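Local coordinates for protein pilin, type IV (Thermus thermophilus, PDB 4BHR) that is a type IV pilin whose soluble domain, modelled here, is probably held at the membrane by an N-terminal transmembrane helix, with a likely role in pilus biogenesis or adhesion, at residues A[12-15]-A[16-20]; A[32-36]-A[37-41]. All coordinates share one frame; numbering follows the deposited sequence.

Contact 1 of 2, residues A[12-15]-A[16-20]; sequences RNVA and TAVEA
Thr16 OG1 and Asn13 OD1 share one water, which ties the two side chains together across three residues. The water is hydrogen-bonded to Thr16 OG1 (2.9 Å) and donates to Asn13 OD1, also at 2.9 Å. From another direction comes Arg12 NH1, 3.1 Å from Thr16 OG1. Arg12 reaches it because its CG stands anti to the backbone N (chi1 -173°) and the chain then bends at chi2, which swings the guanidinium forward along the helix, so that the two side chains cross at about a right angle. Thr16 OG1 lies oblique to that flat group.

Beneath these side chains run the i to i+4 bonds of an alpha helix. Thr16 N donates to Arg12 O almost straight, at 168°, and Val18 N donates to Val14 O at 2.9 Å. On the buried side, Val18 CG2, placed beside its own backbone N, presses to 3.2 Å from Val14 O, a tight approach, and touches Val14 CG1 at 4.1 Å. Both valines continue onto Val52 of strand 47-54, and Ala15 and Val18 onto Phe61. Glu19 turns its carboxylate to Arg22 in a salt bridge. The helix is thus amphipathic, its apolar valines and Ala15 laid on the pilin sheet while water and a cationic side chain attend the polar face.

Contact 2 of 2, residues A[32-36]-A[37-41]; sequences LPQAC and DQFVA
Phe39 reaches back from the turn to Leu32 and Gln34, before it in the chain. Phe39 CB begins over the backbone, 3.5 Å from Cys36 O, and that oxygen stays near the ring plane at the edge. CG lies anti to the carbonyl carbon (chi1 -64°), a setting that carries the ring back along the incoming chain. Phe39 CD2 then passes 3.9 Å from Ala35 O. Next, Phe39 CE2 meets Gln34 CB at 3.8 Å. At the far end, Phe39 CZ touches Leu32 CD2 at 4.1 Å. These last three neighbours approach the ring obliquely.

The backbone is pinned by a 3-10 turn with one longer bond added. Gln38 N donates to Ala35 O and Phe39 N to Cys36 O (2.9 Å), both 3-10-type bonds, while Val40 N adds an i to i+4 bond to Cys36 O at 3.0 Å. The two donors use that oxygen differently: Phe39 N stands 54° above the carbonyl plane, while Val40 N lies in it and its bond is nearly straight, at 174°. On the outer side, Asp37 OD1 comes beside Ala35 CB.

Leu32 and Phe39 both also touch Val52, and Phe39 touches Val18 of helix 6-20. With an alanine here instead of Phe39, Leu32 CD2 and Gln34 CB would probably lose their aromatic neighbour, and a gap would open toward Val52 and Val18. Cys36 SG ties the turn to strand 47-54 through its disulfide with Cys50, and Gln34 pairs by backbone bonds with Val52. Apolar contact, a doubly used carbonyl and a covalent bridge together fix the way the chain leaves edge strand 34-35.

How the contacts relate
Both contacts are short-range, yet they illustrate two ways of closing a chain on itself. Contact 1 is partly buried and lies wholly on helix 6-20, with regular i to i+4 bonds and a water-bridged polar face. Contact 2 is nearer the surface, at the outermost strand and the loop after it, where mixed 3-10 and i to i+4 bonding, an aromatic ring and a disulfide replace helical regularity. They meet directly: Val18 CG2 packs 3.7 Å from Phe39 CG, and Val40 CG2 lies 3.7 Å from Val14 CA. Both also rest on strands 47-54 and 61-67, so the loop of contact 2 flanks the helix where it covers the sheet.

Contact 1 of 2, residues A[12-15]-A[16-20]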
loop_
_atom_site.group_PDB
_atom_site.type_symbol
_atom_site.label_atom_id
_atom_site.label_comp_id
_atom_site.label_asym_id
_atom_site.label_seq_id
_atom_site.Cartn_x
_atom_site.Cartn_y
_atom_site.Cartn_z
ATOM N N ARG A 12 -3.272 5.457 -0.649
ATOM C CA ARG A 12 -3.222 5.944 0.703
ATOM C C ARG A 12 -4.270 5.222 1.540
ATOM O O ARG A 12 -4.026 4.907 2.704
ATOM C CB ARG A 12 -3.420 7.461 0.744
ATOM C CG ARG A 12 -3.201 8.071 2.141
ATOM C CD ARG A 12 -1.788 7.862 2.620
ATOM N NE ARG A 12 -1.512 8.308 4.000
ATOM C CZ ARG A 12 -1.757 7.568 5.068
ATOM N NH1 ARG A 12 -2.355 6.378 4.946
ATOM N NH2 ARG A 12 -1.444 8.029 6.262
ATOM N N ASN A 13 -5.448 4.973 0.945
ATOM C CA ASN A 13 -6.489 4.271 1.633
ATOM C C ASN A 13 -6.116 2.792 1.906
ATOM O O ASN A 13 -6.421 2.242 2.973
ATOM C CB ASN A 13 -7.826 4.412 0.883
ATOM C CG ASN A 13 -8.325 5.875 0.814
ATOM O OD1 ASN A 13 -7.999 6.745 1.655
ATOM N ND2 ASN A 13 -9.112 6.154 -0.220
ATOM N N VAL A 14 -5.389 2.169 0.974
ATOM C CA VAL A 14 -4.855 0.823 1.197
ATOM C C VAL A 14 -3.896 0.851 2.370
ATOM O O VAL A 14 -3.913 -0.028 3.243
ATOM C CB VAL A 14 -4.176 0.254 -0.061
ATOM C CG1 VAL A 14 -3.359 -1.001 0.277
ATOM C CG2 VAL A 14 -5.198 -0.085 -1.121
ATOM N N ALA A 15 -3.028 1.849 2.394
ATOM C CA ALA A 15 -2.088 1.968 3.522
ATOM C C ALA A 15 -2.779 2.112 4.887
ATOM O O ALA A 15 -2.429 1.420 5.831
ATOM C CB ALA A 15 -1.105 3.122 3.275
ATOM N N THR A 16 -3.820 2.949 4.956
ATOM C CA THR A 16 -4.685 3.023 6.146
ATOM C C THR A 16 -5.266 1.681 6.567
ATOM O O THR A 16 -5.220 1.309 7.773
ATOM C CB THR A 16 -5.804 4.065 5.932
ATOM O OG1 THR A 16 -5.186 5.335 5.770
ATOM C CG2 THR A 16 -6.708 4.129 7.204
ATOM N N ALA A 17 -5.768 0.927 5.577
ATOM C CA ALA A 17 -6.348 -0.377 5.822
ATOM C C ALA A 17 -5.334 -1.422 6.294
ATOM O O ALA A 17 -5.647 -2.276 7.119
ATOM C CB ALA A 17 -7.109 -0.859 4.577
ATOM N N VAL A 18 -4.111 -1.379 5.770
ATOM C CA VAL A 18 -3.072 -2.301 6.207
ATOM C C VAL A 18 -2.690 -1.960 7.647
ATOM O O VAL A 18 -2.533 -2.863 8.462
ATOM C CB VAL A 18 -1.789 -2.168 5.303
ATOM C CG1 VAL A 18 -0.620 -2.979 5.906
ATOM C CG2 VAL A 18 -2.045 -2.540 3.853
ATOM N N GLU A 19 -2.567 -0.668 7.953
ATOM C CA GLU A 19 -2.133 -0.235 9.277
ATOM C C GLU A 19 -3.176 -0.691 10.310
ATOM O O GLU A 19 -2.829 -1.085 11.430
ATOM C CB GLU A 19 -1.895 1.273 9.297
ATOM C CG GLU A 19 -1.460 1.832 10.635
ATOM C CD GLU A 19 -0.160 1.226 11.132
ATOM O OE1 GLU A 19 0.806 1.083 10.342
ATOM O OE2 GLU A 19 -0.117 0.898 12.322
ATOM N N ALA A 20 -4.442 -0.693 9.871
ATOM C CA ALA A 20 -5.575 -1.088 10.712
ATOM C C ALA A 20 -5.555 -2.594 11.017
ATOM O O ALA A 20 -6.193 -3.047 11.992
ATOM C CB ALA A 20 -6.876 -0.671 10.038
HETATM O O HOH W 1 -6.380 7.222 3.960
#

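Contact 2 of 2, residues A[32-36]-A[37-41]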
loop_
_atom_site.group_PDB
_atom_site.type_symbol
_atom_site.label_atom_id
_atom_site.label_comp_id
_atom_site.label_asym_id
_atom_site.label_seq_id
_atom_site.Cartn_x
_atom_site.Cartn_y
_atom_site.Cartn_z
ATOM N N LEU A 32 2.399 -10.521 4.676
ATOM C CA LEU A 32 2.677 -9.820 3.440
ATOM C C LEU A 32 3.719 -10.608 2.664
ATOM O O LEU A 32 4.471 -11.397 3.279
ATOM C CB LEU A 32 3.232 -8.427 3.766
ATOM C CG LEU A 32 2.211 -7.439 4.384
ATOM C CD1 LEU A 32 2.908 -6.132 4.735
ATOM C CD2 LEU A 32 1.091 -7.167 3.383
ATOM N N PRO A 33 3.782 -10.428 1.330
ATOM C CA PRO A 33 2.982 -9.477 0.529
ATOM C C PRO A 33 1.594 -9.940 0.105
ATOM O O PRO A 33 1.260 -11.135 0.164
ATOM C CB PRO A 33 3.812 -9.319 -0.731
ATOM C CG PRO A 33 4.392 -10.707 -0.927
ATOM C CD PRO A 33 4.710 -11.188 0.473
ATOM N N GLN A 34 0.749 -8.968 -0.276
ATOM C CA GLN A 34 -0.642 -9.270 -0.699
ATOM C C GLN A 34 -1.034 -8.289 -1.761
ATOM O O GLN A 34 -0.494 -7.206 -1.823
ATOM C CB GLN A 34 -1.666 -9.116 0.439
ATOM C CG GLN A 34 -1.424 -10.042 1.634
ATOM C CD GLN A 34 -1.534 -11.536 1.330
ATOM O OE1 GLN A 34 -2.105 -11.959 0.314
ATOM N NE2 GLN A 34 -0.959 -12.363 2.233
ATOM N N ALA A 35 -1.972 -8.686 -2.617
ATOM C CA ALA A 35 -2.639 -7.733 -3.500
ATOM C C ALA A 35 -3.386 -6.653 -2.692
ATOM O O ALA A 35 -3.911 -6.916 -1.630
ATOM C CB ALA A 35 -3.660 -8.496 -4.376
ATOM N N CYS A 36 -3.446 -5.443 -3.239
ATOM C CA CYS A 36 -4.050 -4.350 -2.497
ATOM C C CYS A 36 -5.510 -4.626 -2.297
ATOM O O CYS A 36 -6.112 -4.032 -1.377
ATOM C CB CYS A 36 -3.905 -3.037 -3.250
ATOM S SG CYS A 36 -2.216 -2.433 -3.268
ATOM N N ASP A 37 -6.101 -5.461 -3.170
ATOM C CA ASP A 37 -7.548 -5.674 -3.040
ATOM C C ASP A 37 -7.898 -6.605 -1.869
ATOM O O ASP A 37 -9.062 -6.842 -1.570
ATOM C CB ASP A 37 -8.181 -6.084 -4.378
ATOM C CG ASP A 37 -7.744 -7.462 -4.852
ATOM O OD1 ASP A 37 -7.057 -8.193 -4.101
ATOM O OD2 ASP A 37 -8.120 -7.811 -6.001
ATOM N N GLN A 38 -6.876 -7.065 -1.152
ATOM C CA GLN A 38 -7.082 -7.796 0.085
ATOM C C GLN A 38 -7.271 -6.826 1.228
ATOM O O GLN A 38 -7.652 -7.214 2.340
ATOM C CB GLN A 38 -5.924 -8.769 0.351
ATOM C CG GLN A 38 -5.754 -9.835 -0.735
ATOM C CD GLN A 38 -7.046 -10.592 -1.008
ATOM O OE1 GLN A 38 -7.805 -10.277 -1.947
ATOM N NE2 GLN A 38 -7.319 -11.588 -0.173
ATOM N N PHE A 39 -7.064 -5.535 0.954
ATOM C CA PHE A 39 -7.237 -4.496 1.953
ATOM C C PHE A 39 -8.344 -3.513 1.610
ATOM O O PHE A 39 -9.063 -3.086 2.491
ATOM C CB PHE A 39 -5.899 -3.737 2.151
ATOM C CG PHE A 39 -4.817 -4.626 2.691
ATOM C CD1 PHE A 39 -4.803 -4.982 4.047
ATOM C CD2 PHE A 39 -3.836 -5.168 1.846
ATOM C CE1 PHE A 39 -3.857 -5.881 4.534
ATOM C CE2 PHE A 39 -2.867 -6.060 2.345
ATOM C CZ PHE A 39 -2.878 -6.387 3.699
ATOM N N VAL A 40 -8.390 -3.101 0.345
ATOM C CA VAL A 40 -9.448 -2.202 -0.185
ATOM C C VAL A 40 -9.886 -2.730 -1.552
ATOM O O VAL A 40 -9.068 -2.834 -2.515
ATOM C CB VAL A 40 -8.957 -0.747 -0.335
ATOM C CG1 VAL A 40 -10.042 0.165 -0.886
ATOM C CG2 VAL A 40 -8.436 -0.196 0.985
ATOM N N ALA A 41 -11.167 -3.118 -1.636
ATOM C CA ALA A 41 -11.763 -3.578 -2.885
ATOM C C ALA A 41 -11.887 -2.476 -3.942
ATOM O O ALA A 41 -11.868 -1.288 -3.646
ATOM C CB ALA A 41 -13.140 -4.182 -2.588
#